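Side-chain contacts in xyloglucan-specific endo-beta-1,4-glucanase GH12 (Aspergillus niveus, PDB 4NPR), which probably hydrolyses internal beta-1,4-glucosidic linkages in the backbone of xyloglucan, retaining the beta configuration and releasing xyloglucan oligosaccharides: residues L41-W46 with W70-S75; L143-G148 with S183-S188; P158-T163 with F201-S206. One frame throughout, in Å; residues are numbered along the deposited sequence.

Contact 1 (L41-W46 with W70-S75); sequences LYNNLW and WNTKWS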
loop_
_atom_site.group_PDB
_atom_site.type_symbol
_atom_site.label_atom_id
_atom_site.label_comp_id
_atom_site.label_asym_id
_atom_site.label_seq_id
_atom_site.Cartn_x
_atom_site.Cartn_y
_atom_site.Cartn_z
ATOM N N LEU A 41 -4.751 -8.555 -8.643
ATOM C CA LEU A 41 -5.348 -7.286 -8.326
ATOM C C LEU A 41 -6.589 -7.588 -7.532
ATOM O O LEU A 41 -7.400 -8.389 -7.959
ATOM C CB LEU A 41 -5.689 -6.538 -9.613
ATOM C CG LEU A 41 -6.385 -5.189 -9.523
ATOM C CD1 LEU A 41 -5.445 -4.113 -9.012
ATOM C CD2 LEU A 41 -6.865 -4.761 -10.904
ATOM N N TYR A 42 -6.755 -6.914 -6.408
ATOM C CA TYR A 42 -7.790 -7.241 -5.416
ATOM C C TYR A 42 -8.679 -6.056 -5.168
ATOM O O TYR A 42 -8.194 -4.952 -5.117
ATOM C CB TYR A 42 -7.157 -7.553 -4.056
ATOM C CG TYR A 42 -6.335 -8.805 -3.958
ATOM C CD1 TYR A 42 -6.945 -10.037 -3.643
ATOM C CD2 TYR A 42 -4.932 -8.774 -4.128
ATOM C CE1 TYR A 42 -6.195 -11.198 -3.510
ATOM C CE2 TYR A 42 -4.169 -9.944 -4.001
ATOM C CZ TYR A 42 -4.809 -11.141 -3.682
ATOM O OH TYR A 42 -4.117 -12.309 -3.546
ATOM N N ASN A 43 -9.958 -6.308 -4.972
ATOM C CA ASN A 43 -10.920 -5.311 -4.517
ATOM C C ASN A 43 -10.814 -5.226 -2.970
ATOM O O ASN A 43 -10.648 -4.127 -2.405
ATOM C CB ASN A 43 -12.331 -5.730 -4.986
ATOM C CG ASN A 43 -13.311 -4.588 -5.083
ATOM O OD1 ASN A 43 -12.975 -3.468 -5.385
ATOM N ND2 ASN A 43 -14.555 -4.902 -4.869
ATOM N N ASN A 44 -10.875 -6.376 -2.290
ATOM C CA ASN A 44 -10.479 -6.475 -0.872
ATOM C C ASN A 44 -11.209 -5.440 0.010
ATOM O O ASN A 44 -10.610 -4.561 0.609
ATOM C CB ASN A 44 -8.949 -6.353 -0.786
ATOM C CG ASN A 44 -8.394 -6.515 0.626
ATOM O OD1 ASN A 44 -8.943 -7.200 1.453
ATOM N ND2 ASN A 44 -7.266 -5.878 0.882
ATOM N N LEU A 45 -12.521 -5.582 0.088
ATOM C CA LEU A 45 -13.352 -4.685 0.862
ATOM C C LEU A 45 -13.426 -5.125 2.339
ATOM O O LEU A 45 -14.473 -5.132 2.962
ATOM C CB LEU A 45 -14.752 -4.655 0.244
ATOM C CG LEU A 45 -14.822 -4.284 -1.232
ATOM C CD1 LEU A 45 -16.252 -4.007 -1.672
ATOM C CD2 LEU A 45 -13.985 -3.038 -1.452
ATOM N N TRP A 46 -12.288 -5.481 2.910
ATOM C CA TRP A 46 -12.277 -6.094 4.235
ATOM C C TRP A 46 -13.022 -5.264 5.304
ATOM O O TRP A 46 -13.513 -5.816 6.277
ATOM C CB TRP A 46 -10.836 -6.377 4.652
ATOM C CG TRP A 46 -9.991 -5.188 4.912
ATOM C CD1 TRP A 46 -9.127 -4.602 4.037
ATOM C CD2 TRP A 46 -9.896 -4.428 6.134
ATOM N NE1 TRP A 46 -8.498 -3.525 4.639
ATOM C CE2 TRP A 46 -8.959 -3.399 5.917
ATOM C CE3 TRP A 46 -10.511 -4.520 7.377
ATOM C CZ2 TRP A 46 -8.608 -2.492 6.896
ATOM C CZ3 TRP A 46 -10.155 -3.618 8.360
ATOM C CH2 TRP A 46 -9.207 -2.615 8.112
ATOM N N TRP A 70 -4.665 0.111 -13.902
ATOM C CA TRP A 70 -5.943 -0.246 -13.297
ATOM C C TRP A 70 -6.552 0.934 -12.598
ATOM O O TRP A 70 -5.922 2.006 -12.528
ATOM C CB TRP A 70 -5.790 -1.385 -12.284
ATOM C CG TRP A 70 -4.886 -1.109 -11.071
ATOM C CD1 TRP A 70 -3.512 -1.140 -11.033
ATOM C CD2 TRP A 70 -5.308 -0.831 -9.719
ATOM N NE1 TRP A 70 -3.059 -0.896 -9.742
ATOM C CE2 TRP A 70 -4.144 -0.709 -8.925
ATOM C CE3 TRP A 70 -6.549 -0.683 -9.108
ATOM C CZ2 TRP A 70 -4.206 -0.440 -7.559
ATOM C CZ3 TRP A 70 -6.603 -0.414 -7.764
ATOM C CH2 TRP A 70 -5.452 -0.290 -7.003
ATOM N N ASN A 71 -7.765 0.717 -12.071
ATOM C CA ASN A 71 -8.411 1.688 -11.211
ATOM C C ASN A 71 -9.441 1.107 -10.264
ATOM O O ASN A 71 -9.874 -0.053 -10.381
ATOM C CB ASN A 71 -9.079 2.789 -12.040
ATOM C CG ASN A 71 -10.371 2.336 -12.698
ATOM O OD1 ASN A 71 -11.320 1.879 -12.026
ATOM N ND2 ASN A 71 -10.428 2.482 -14.029
ATOM N N THR A 72 -9.857 1.947 -9.337
ATOM C CA THR A 72 -10.965 1.614 -8.512
ATOM C C THR A 72 -11.842 2.847 -8.242
ATOM O O THR A 72 -11.348 3.971 -8.205
ATOM C CB THR A 72 -10.449 0.966 -7.217
ATOM O OG1 THR A 72 -11.559 0.466 -6.472
ATOM C CG2 THR A 72 -9.707 1.944 -6.365
ATOM N N LYS A 73 -13.130 2.603 -8.015
ATOM C CA LYS A 73 -14.115 3.636 -7.850
ATOM C C LYS A 73 -14.921 3.318 -6.651
ATOM O O LYS A 73 -15.266 2.160 -6.438
ATOM C CB LYS A 73 -15.030 3.642 -9.056
ATOM C CG LYS A 73 -14.255 3.958 -10.320
ATOM C CD LYS A 73 -15.065 3.967 -11.600
ATOM C CE LYS A 73 -14.206 4.604 -12.692
ATOM N NZ LYS A 73 -14.341 3.870 -13.978
ATOM N N TRP A 74 -15.268 4.335 -5.873
ATOM C CA TRP A 74 -15.886 4.075 -4.601
ATOM C C TRP A 74 -16.607 5.249 -4.005
ATOM O O TRP A 74 -16.315 6.391 -4.311
ATOM C CB TRP A 74 -14.845 3.528 -3.575
ATOM C CG TRP A 74 -13.630 4.412 -3.266
ATOM C CD1 TRP A 74 -12.389 4.331 -3.845
ATOM C CD2 TRP A 74 -13.543 5.473 -2.298
ATOM N NE1 TRP A 74 -11.542 5.277 -3.315
ATOM C CE2 TRP A 74 -12.225 5.999 -2.368
ATOM C CE3 TRP A 74 -14.430 6.012 -1.381
ATOM C CZ2 TRP A 74 -11.782 7.025 -1.546
ATOM C CZ3 TRP A 74 -13.988 7.068 -0.560
ATOM C CH2 TRP A 74 -12.674 7.559 -0.658
ATOM N N SER A 75 -17.578 4.935 -3.153
ATOM C CA SER A 75 -18.117 5.877 -2.211
ATOM C C SER A 75 -18.297 5.118 -0.917
ATOM O O SER A 75 -18.765 3.983 -0.937
ATOM C CB SER A 75 -19.487 6.369 -2.654
ATOM O OG SER A 75 -19.416 6.994 -3.921
#
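Leu41 sets one methyl, CD1, over a face of the Trp70 indole. It stands over the middle of that face, 3.4 Å from Trp70 CD2, an atom of the bond shared by the two rings. The approach is a CH-pi contact: CD1 is 3.6 Å from the centroid of the five-membered ring and only 21° off its normal. Leu41 CD2 lies beside the root of the indole, 3.8 Å from Trp70 CB. With CG of Leu41 anti to the backbone N (chi1 177°), the branched end reaches across toward Trp70. Both residues are buried; Phe60 touches Leu41, and Val235 and Ala89 touch Trp70.

The strands involved, 39-42 and 67-77, belong to different sheets of the GH12 beta-jelly roll. Leu41 and Trp70 therefore meet in the core of the sandwich. The touching parts of the two chains run in nearly the same direction, 9° apart.

Asn43 follows where strand 39-42 has ended. Its carboxamide turns toward Thr72, with Asn43 OD1 4.3 Å from Thr72 OG1. Thr58 OG1 bridges this gap, hydrogen-bonded to both oxygens. Asn43 ND2 is held by the carbonyl oxygens of Asp29 and Gln56. Thr72 OG1 also bonds to Cys57 O and to Gln56 NE2.

Contact 2 (L143-G148 with S183-S188); sequences LGALGG and SFVAQS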
loop_
_atom_site.group_PDB
_atom_site.type_symbol
_atom_site.label_atom_id
_atom_site.label_comp_id
_atom_site.label_asym_id
_atom_site.label_seq_id
_atom_site.Cartn_x
_atom_site.Cartn_y
_atom_site.Cartn_z
ATOM N N LEU A 143 2.410 7.590 -0.365
ATOM C CA LEU A 143 2.646 8.712 -1.275
ATOM C C LEU A 143 1.575 9.772 -1.143
ATOM O O LEU A 143 1.748 10.929 -1.596
ATOM C CB LEU A 143 2.747 8.197 -2.704
ATOM C CG LEU A 143 3.841 7.163 -2.858
ATOM C CD1 LEU A 143 3.888 6.812 -4.307
ATOM C CD2 LEU A 143 5.222 7.604 -2.362
ATOM N N GLY A 144 0.471 9.373 -0.511
ATOM C CA GLY A 144 -0.741 10.198 -0.474
ATOM C C GLY A 144 -1.431 10.056 0.855
ATOM O O GLY A 144 -1.699 8.944 1.284
ATOM N N ALA A 145 -1.679 11.199 1.511
ATOM C CA ALA A 145 -2.508 11.288 2.721
ATOM C C ALA A 145 -3.602 12.343 2.525
ATOM O O ALA A 145 -3.448 13.506 2.879
ATOM C CB ALA A 145 -1.658 11.623 3.924
ATOM N N LEU A 146 -4.734 11.894 2.013
ATOM C CA LEU A 146 -5.798 12.781 1.646
ATOM C C LEU A 146 -6.823 12.948 2.754
ATOM O O LEU A 146 -7.171 11.987 3.448
ATOM C CB LEU A 146 -6.446 12.243 0.362
ATOM C CG LEU A 146 -5.481 11.902 -0.782
ATOM C CD1 LEU A 146 -6.312 11.658 -2.022
ATOM C CD2 LEU A 146 -4.509 13.030 -1.054
ATOM N N GLY A 147 -7.282 14.179 2.922
ATOM C CA GLY A 147 -8.410 14.521 3.780
ATOM C C GLY A 147 -8.413 14.127 5.242
ATOM O O GLY A 147 -9.481 14.062 5.870
ATOM N N GLY A 148 -7.239 13.864 5.799
ATOM C CA GLY A 148 -7.123 13.552 7.223
ATOM C C GLY A 148 -6.695 12.126 7.532
ATOM O O GLY A 148 -6.420 11.782 8.692
ATOM N N SER A 183 5.136 3.099 9.334
ATOM C CA SER A 183 4.512 3.844 8.245
ATOM C C SER A 183 5.291 5.098 7.882
ATOM O O SER A 183 5.467 5.977 8.711
ATOM C CB SER A 183 3.083 4.235 8.602
ATOM O OG SER A 183 2.250 3.105 8.618
ATOM N N PHE A 184 5.743 5.149 6.622
ATOM C CA PHE A 184 6.466 6.283 6.098
ATOM C C PHE A 184 5.416 7.105 5.389
ATOM O O PHE A 184 4.795 6.644 4.448
ATOM C CB PHE A 184 7.538 5.843 5.101
ATOM C CG PHE A 184 8.659 5.062 5.719
ATOM C CD1 PHE A 184 8.501 3.734 6.034
ATOM C CD2 PHE A 184 9.886 5.656 5.960
ATOM C CE1 PHE A 184 9.532 3.023 6.603
ATOM C CE2 PHE A 184 10.924 4.954 6.522
ATOM C CZ PHE A 184 10.740 3.637 6.844
ATOM N N VAL A 185 5.192 8.311 5.858
ATOM C CA VAL A 185 4.160 9.144 5.299
ATOM C C VAL A 185 4.812 10.369 4.687
ATOM O O VAL A 185 5.424 11.199 5.414
ATOM C CB VAL A 185 3.175 9.594 6.379
ATOM C CG1 VAL A 185 2.130 10.525 5.754
ATOM C CG2 VAL A 185 2.519 8.383 7.065
ATOM N N ALA A 186 4.719 10.475 3.362
ATOM C CA ALA A 186 5.415 11.549 2.671
ATOM C C ALA A 186 4.850 12.903 3.088
ATOM O O ALA A 186 3.635 13.057 3.226
ATOM C CB ALA A 186 5.328 11.369 1.179
ATOM N N GLN A 187 5.731 13.858 3.342
ATOM C CA GLN A 187 5.332 15.215 3.740
ATOM C C GLN A 187 4.584 16.013 2.643
ATOM O O GLN A 187 3.772 16.866 2.970
ATOM C CB GLN A 187 6.569 15.998 4.219
ATOM C CG GLN A 187 7.161 15.366 5.454
ATOM C CD GLN A 187 8.241 16.180 6.157
ATOM O OE1 GLN A 187 8.965 17.006 5.575
ATOM N NE2 GLN A 187 8.380 15.901 7.436
ATOM N N SER A 188 4.896 15.764 1.368
ATOM C CA SER A 188 4.114 16.278 0.245
ATOM C C SER A 188 3.438 15.138 -0.450
ATOM O O SER A 188 4.028 14.091 -0.653
ATOM C CB SER A 188 4.982 16.994 -0.790
ATOM O OG SER A 188 5.703 18.065 -0.193
#
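Ala145 and Val185 meet through one methyl each. Ala145 CB lies 4.3 Å from Val185 CG1, a loose apolar touch. The valine torsion decides which branch is used. CG1 is anti to the backbone N (chi1 178°) and extends toward the alanine, while CG2 is turned from it. Tyr172 and Trp142 also touch the Val185 side chain.

Leu143 behaves differently. Its CB points away from segment 183-188, so its backbone is what faces Ala186. The methyl of Ala186 is directed at it, with Ala186 CB 4.5 Å from Leu143 CA. The two CA atoms are 5.6 Å apart. With chi1 -58° and an extended chi2 of -176°, the leucine side chain packs on Trp108 and Trp110 of strand 105-113, which belongs to the other sheet of the jelly roll.

Leu143 also marks a corner in its chain. The backbones of Leu143 and Gly144 both pair with Val121, a classic beta bulge. Strand 137-146 lies beside strand 179-186 in parallel, but the direction from Leu143 to Ala145 is 91° from that of Val185 to Ser188, whose last residues lie past the end of strand 179-186.

Ser188 enters through its carbonyl, with Ser188 O 4.0 Å from Leu143 O. Both are acceptors, so they merely lie near each other. Thr190 links the two sides instead: its OG1 hydrogen-bonds to Ser188 O, and its backbone bonds to that of Leu143. The Ala186 methyl is covered further by Ile167 and Phe169 of strand 167-176.

Contact 3 (P158-T163 with F201-S206); sequences PIATPT and FTYLES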
loop_
_atom_site.group_PDB
_atom_site.type_symbol
_atom_site.label_atom_id
_atom_site.label_comp_id
_atom_site.label_asym_id
_atom_site.label_seq_id
_atom_site.Cartn_x
_atom_site.Cartn_y
_atom_site.Cartn_z
ATOM N N PRO A 158 5.272 11.479 14.870
ATOM C CA PRO A 158 6.432 10.803 14.289
ATOM C C PRO A 158 7.429 10.326 15.323
ATOM O O PRO A 158 7.617 10.991 16.321
ATOM C CB PRO A 158 7.094 11.881 13.448
ATOM C CG PRO A 158 6.054 12.933 13.175
ATOM C CD PRO A 158 4.993 12.790 14.246
ATOM N N ILE A 159 8.058 9.169 15.104
ATOM C CA ILE A 159 9.331 8.835 15.805
ATOM C C ILE A 159 10.545 9.415 15.087
ATOM O O ILE A 159 11.610 9.508 15.655
ATOM C CB ILE A 159 9.533 7.319 16.030
ATOM C CG1 ILE A 159 9.420 6.524 14.719
ATOM C CG2 ILE A 159 8.482 6.801 16.995
ATOM C CD1 ILE A 159 9.744 5.042 14.854
ATOM N N ALA A 160 10.389 9.850 13.844
ATOM C CA ALA A 160 11.518 10.357 13.079
ATOM C C ALA A 160 11.011 10.954 11.779
ATOM O O ALA A 160 9.913 10.682 11.354
ATOM C CB ALA A 160 12.505 9.232 12.796
ATOM N N THR A 161 11.856 11.731 11.132
ATOM C CA THR A 161 11.508 12.383 9.889
ATOM C C THR A 161 12.591 12.162 8.831
ATOM O O THR A 161 13.102 13.102 8.257
ATOM C CB THR A 161 11.275 13.892 10.152
ATOM O OG1 THR A 161 12.442 14.465 10.765
ATOM C CG2 THR A 161 10.032 14.114 11.102
ATOM N N PRO A 162 12.912 10.898 8.530
ATOM C CA PRO A 162 13.980 10.593 7.568
ATOM C C PRO A 162 13.639 10.870 6.107
ATOM O O PRO A 162 12.484 10.916 5.731
ATOM C CB PRO A 162 14.145 9.100 7.740
ATOM C CG PRO A 162 12.716 8.638 7.943
ATOM C CD PRO A 162 12.106 9.688 8.831
ATOM N N THR A 163 14.679 11.043 5.300
ATOM C CA THR A 163 14.562 11.211 3.860
ATOM C C THR A 163 15.012 9.862 3.261
ATOM O O THR A 163 16.092 9.403 3.526
ATOM C CB THR A 163 15.464 12.395 3.388
ATOM O OG1 THR A 163 14.903 13.648 3.814
ATOM C CG2 THR A 163 15.630 12.410 1.879
ATOM N N PHE A 201 13.999 -0.451 3.835
ATOM C CA PHE A 201 14.615 -1.501 4.654
ATOM C C PHE A 201 16.047 -1.176 5.092
ATOM O O PHE A 201 16.396 -1.346 6.273
ATOM C CB PHE A 201 14.545 -2.840 3.935
ATOM C CG PHE A 201 13.137 -3.267 3.619
ATOM C CD1 PHE A 201 12.304 -3.743 4.604
ATOM C CD2 PHE A 201 12.618 -3.147 2.323
ATOM C CE1 PHE A 201 10.997 -4.142 4.332
ATOM C CE2 PHE A 201 11.317 -3.547 2.038
ATOM C CZ PHE A 201 10.509 -4.036 3.045
ATOM N N THR A 202 16.888 -0.720 4.174
ATOM C CA THR A 202 18.225 -0.310 4.539
ATOM C C THR A 202 18.077 0.626 5.750
ATOM O O THR A 202 18.778 0.509 6.758
ATOM C CB THR A 202 18.892 0.480 3.380
ATOM O OG1 THR A 202 18.850 -0.253 2.144
ATOM C CG2 THR A 202 20.328 0.822 3.696
ATOM N N TYR A 203 17.130 1.558 5.661
ATOM C CA TYR A 203 16.966 2.556 6.701
ATOM C C TYR A 203 16.613 1.970 8.071
ATOM O O TYR A 203 17.193 2.354 9.073
ATOM C CB TYR A 203 15.917 3.598 6.320
ATOM C CG TYR A 203 15.573 4.488 7.506
ATOM C CD1 TYR A 203 14.540 4.152 8.357
ATOM C CD2 TYR A 203 16.302 5.655 7.791
ATOM C CE1 TYR A 203 14.238 4.940 9.456
ATOM C CE2 TYR A 203 15.989 6.449 8.910
ATOM C CZ TYR A 203 14.941 6.078 9.730
ATOM O OH TYR A 203 14.561 6.819 10.855
ATOM N N LEU A 204 15.649 1.052 8.073
ATOM C CA LEU A 204 15.144 0.422 9.288
ATOM C C LEU A 204 16.170 -0.478 9.903
ATOM O O LEU A 204 16.259 -0.548 11.124
ATOM C CB LEU A 204 13.871 -0.394 9.005
ATOM C CG LEU A 204 12.645 0.403 8.540
ATOM C CD1 LEU A 204 11.560 -0.552 8.124
ATOM C CD2 LEU A 204 12.097 1.396 9.580
ATOM N N GLU A 205 16.945 -1.157 9.075
ATOM C CA GLU A 205 17.921 -2.114 9.597
ATOM C C GLU A 205 18.956 -1.314 10.377
ATOM O O GLU A 205 19.425 -1.687 11.452
ATOM C CB GLU A 205 18.591 -2.897 8.473
ATOM C CG GLU A 205 17.687 -3.964 7.839
ATOM C CD GLU A 205 18.075 -4.309 6.391
ATOM O OE1 GLU A 205 19.175 -3.911 5.971
ATOM O OE2 GLU A 205 17.293 -4.958 5.660
ATOM N N SER A 206 19.189 -0.147 9.830
ATOM C CA SER A 206 20.265 0.691 10.200
ATOM C C SER A 206 19.876 1.550 11.395
ATOM O O SER A 206 20.658 1.676 12.345
ATOM C CB SER A 206 20.566 1.533 8.966
ATOM O OG SER A 206 21.606 2.401 9.197
#
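Tyr203 swings its ring toward Pro162 with CG anti to the backbone N (chi1 170°). A chi2 of -91° then sets the ring plane roughly perpendicular to the CA-CB-CG plane and brings one face to the proline. The two side chains cross at about a right angle. Pro162 CB makes the closest touch, 3.4 Å from Tyr203 CE2, and lies 3.7 Å from Tyr203 CZ. Pro162 CG stands over the same ring in a CH-pi contact, 4.3 Å from the ring centroid and 27° off the normal. The proline thus covers the hydroxyl-bearing half of the ring and not the part next to Tyr203 CB.

Ala160 adds a methyl at the far end, with Ala160 CB 3.7 Å from Tyr203 OH. The contact joins helix 198-207, the short helix of this GH12 jelly roll, to the loop ahead of strand 163-164. The loop is itself tied to strand 167-176: the backbones of Ala160 and Pro162 bond to those of Leu171 and Phe169.

Between the two segments the contact is apolar, with the phenol oxygen touched only by carbon. The chemistry implies a division within Tyr203: its ring face offers pi electrons to the C-H groups of proline, while its hydroxyl makes a weak hydrogen bond to Gln208 NE2, just past the helix and beyond the apolar contact.

Contacts 2 and 3 adjoin. Phe184, on segment 183-188, reaches helix 198-207, with Phe184 CZ 3.8 Å from Leu204 CD2 and 4.1 Å from Tyr203 CD1. Their segments alternate along the chain, and their centres are 16 Å apart. Contact 1 closes before either opens. Its centre is 19 Å from that of contact 2, with nearest atoms about 7 Å apart, and both reach the larger sheet. Contact 3 lies on the opposite side of the chain's centre from contact 1, with centres 30 Å apart. In GH12 enzymes the substrate cleft runs along the concave face of the larger sheet; contact 1 packs between the two sheets instead.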